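Cysteine protease-like virA (Shigella flexneri, PDB 3EB8) is a secreted virulence effector needed for entry into epithelial cells and for spreading within and between them; its proposed protease action on alpha-tubulin is disputed. Local coordinates at residues I46-N51 with C55-L60. Numbering follows the deposited sequence.
Sequences IRLCLN and CSVFYL
Arg47 and Phe58 face each other as a hydrogen-bonded pair in the antiparallel beta hairpin of strands 44-51 and 54-61, the third and fourth strands of the five-stranded N-terminal sheet. The antiparallel pairing is evident from the angle of 152° between the strand directions and from four backbone bonds, and the short link between these consecutive strands makes it a hairpin. Two of the bonds join this pair, Arg47 N to Phe58 O at 2.9 Å and Phe58 N to Arg47 O at 2.8 Å, both in the carbonyl planes; Cys49 and Ser56 repeat the exchange.

On the face carrying Arg47, Cys49, Ser56 and Phe58, the Phe58 ring reaches diagonally over the strands to Cys49. Its CG stands anti to the carbonyl carbon (chi1 -69°), which brings one ring side, CD1 and CE1, to the sulfur: Cys49 SG lies 3.8 Å from Phe58 CD1 and 56° off the ring normal, an oblique sulfur-aromatic contact. Arg47 O meets the same ring at its edge. Met32 and Ser67 also touch Phe58.

Arg47 bends at chi2, and its side chain crosses that of Leu60 nearly perpendicularly, with Leu60 CD2 over one face of the guanidinium, offset toward the rim. Two of its nitrogens have partners beyond the two segments: NE bonds to Ser45 OG, and NH1 forms a salt bridge with Glu35 of strand 35-41.

The other face is mostly apolar. Leu48 and Val57 lie side by side, and Val57 is also flanked by Ile46, whose CG2 packs 3.6 Å from Val57 CG1.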
# COMPACT_ATOMS: atom_id res chain seq x y z
N ILE A 46 18.01 3.71 17.50
CA ILE A 46 16.83 4.24 18.17
C ILE A 46 15.76 3.16 18.13
O ILE A 46 15.52 2.55 17.10
CB ILE A 46 16.32 5.54 17.49
CG1 ILE A 46 17.41 6.60 17.49
CG2 ILE A 46 15.14 6.10 18.24
CD1 ILE A 46 18.37 6.51 16.32
N ARG A 47 15.14 2.91 19.28
CA ARG A 47 14.07 1.94 19.35
C ARG A 47 12.81 2.63 19.80
O ARG A 47 12.82 3.40 20.76
CB ARG A 47 14.43 0.81 20.31
CG ARG A 47 15.81 0.25 20.12
CD ARG A 47 15.99 -0.35 18.74
NE ARG A 47 17.31 -0.97 18.63
CZ ARG A 47 17.61 -2.16 19.14
NH1 ARG A 47 16.69 -2.86 19.79
NH2 ARG A 47 18.84 -2.64 19.00
N LEU A 48 11.71 2.35 19.11
CA LEU A 48 10.43 2.91 19.48
C LEU A 48 9.58 1.81 20.08
O LEU A 48 9.32 0.80 19.43
CB LEU A 48 9.74 3.48 18.26
CG LEU A 48 10.65 4.39 17.43
CD1 LEU A 48 9.92 4.88 16.18
CD2 LEU A 48 11.13 5.54 18.27
N CYS A 49 9.14 2.00 21.32
CA CYS A 49 8.40 0.96 22.02
C CYS A 49 7.04 1.46 22.47
O CYS A 49 6.87 2.62 22.82
CB CYS A 49 9.20 0.44 23.21
SG CYS A 49 10.84 -0.14 22.77
N LEU A 50 6.07 0.54 22.46
CA LEU A 50 4.75 0.79 23.00
C LEU A 50 4.57 -0.08 24.23
O LEU A 50 4.92 -1.26 24.22
CB LEU A 50 3.69 0.46 21.96
CG LEU A 50 3.39 1.61 21.01
CD1 LEU A 50 2.83 1.12 19.70
CD2 LEU A 50 2.43 2.58 21.67
N ASN A 51 4.06 0.52 25.30
CA ASN A 51 3.71 -0.23 26.49
C ASN A 51 2.38 0.30 27.00
O ASN A 51 2.27 1.47 27.37
CB ASN A 51 4.82 -0.12 27.54
CG ASN A 51 6.19 -0.50 26.97
OD1 ASN A 51 6.50 -1.68 26.81
ND2 ASN A 51 7.00 0.51 26.65
N CYS A 55 4.02 5.34 24.07
CA CYS A 55 5.24 5.23 23.28
C CYS A 55 6.46 5.81 23.99
O CYS A 55 6.46 6.97 24.42
CB CYS A 55 5.07 5.92 21.93
SG CYS A 55 6.52 5.79 20.85
N SER A 56 7.50 4.99 24.12
CA SER A 56 8.77 5.44 24.66
C SER A 56 9.84 5.32 23.58
O SER A 56 9.76 4.45 22.70
CB SER A 56 9.18 4.64 25.90
OG SER A 56 8.18 4.72 26.90
N VAL A 57 10.83 6.20 23.64
CA VAL A 57 11.93 6.19 22.70
C VAL A 57 13.23 5.85 23.42
O VAL A 57 13.56 6.45 24.44
CB VAL A 57 12.08 7.55 22.03
CG1 VAL A 57 13.17 7.48 20.96
CG2 VAL A 57 10.74 7.99 21.45
N PHE A 58 13.95 4.87 22.89
CA PHE A 58 15.21 4.47 23.48
C PHE A 58 16.36 4.81 22.56
O PHE A 58 16.35 4.48 21.36
CB PHE A 58 15.19 2.97 23.78
CG PHE A 58 14.26 2.59 24.89
CD1 PHE A 58 12.90 2.45 24.65
CD2 PHE A 58 14.74 2.37 26.17
CE1 PHE A 58 12.04 2.09 25.66
CE2 PHE A 58 13.89 2.01 27.19
CZ PHE A 58 12.53 1.87 26.94
N TYR A 59 17.36 5.47 23.12
CA TYR A 59 18.53 5.89 22.37
C TYR A 59 19.72 5.07 22.82
O TYR A 59 20.18 5.18 23.95
CB TYR A 59 18.78 7.38 22.57
CG TYR A 59 17.62 8.26 22.15
CD1 TYR A 59 16.64 8.65 23.07
CD2 TYR A 59 17.51 8.71 20.84
CE1 TYR A 59 15.58 9.46 22.68
CE2 TYR A 59 16.46 9.52 20.45
CZ TYR A 59 15.51 9.90 21.37
OH TYR A 59 14.47 10.71 20.94
N LEU A 60 20.23 4.23 21.93
CA LEU A 60 21.37 3.38 22.24
C LEU A 60 22.66 3.87 21.57
O LEU A 60 22.86 3.66 20.36
CB LEU A 60 21.09 1.93 21.81
CG LEU A 60 20.09 1.12 22.64
CD1 LEU A 60 18.84 1.91 22.98
CD2 LEU A 60 19.72 -0.18 21.94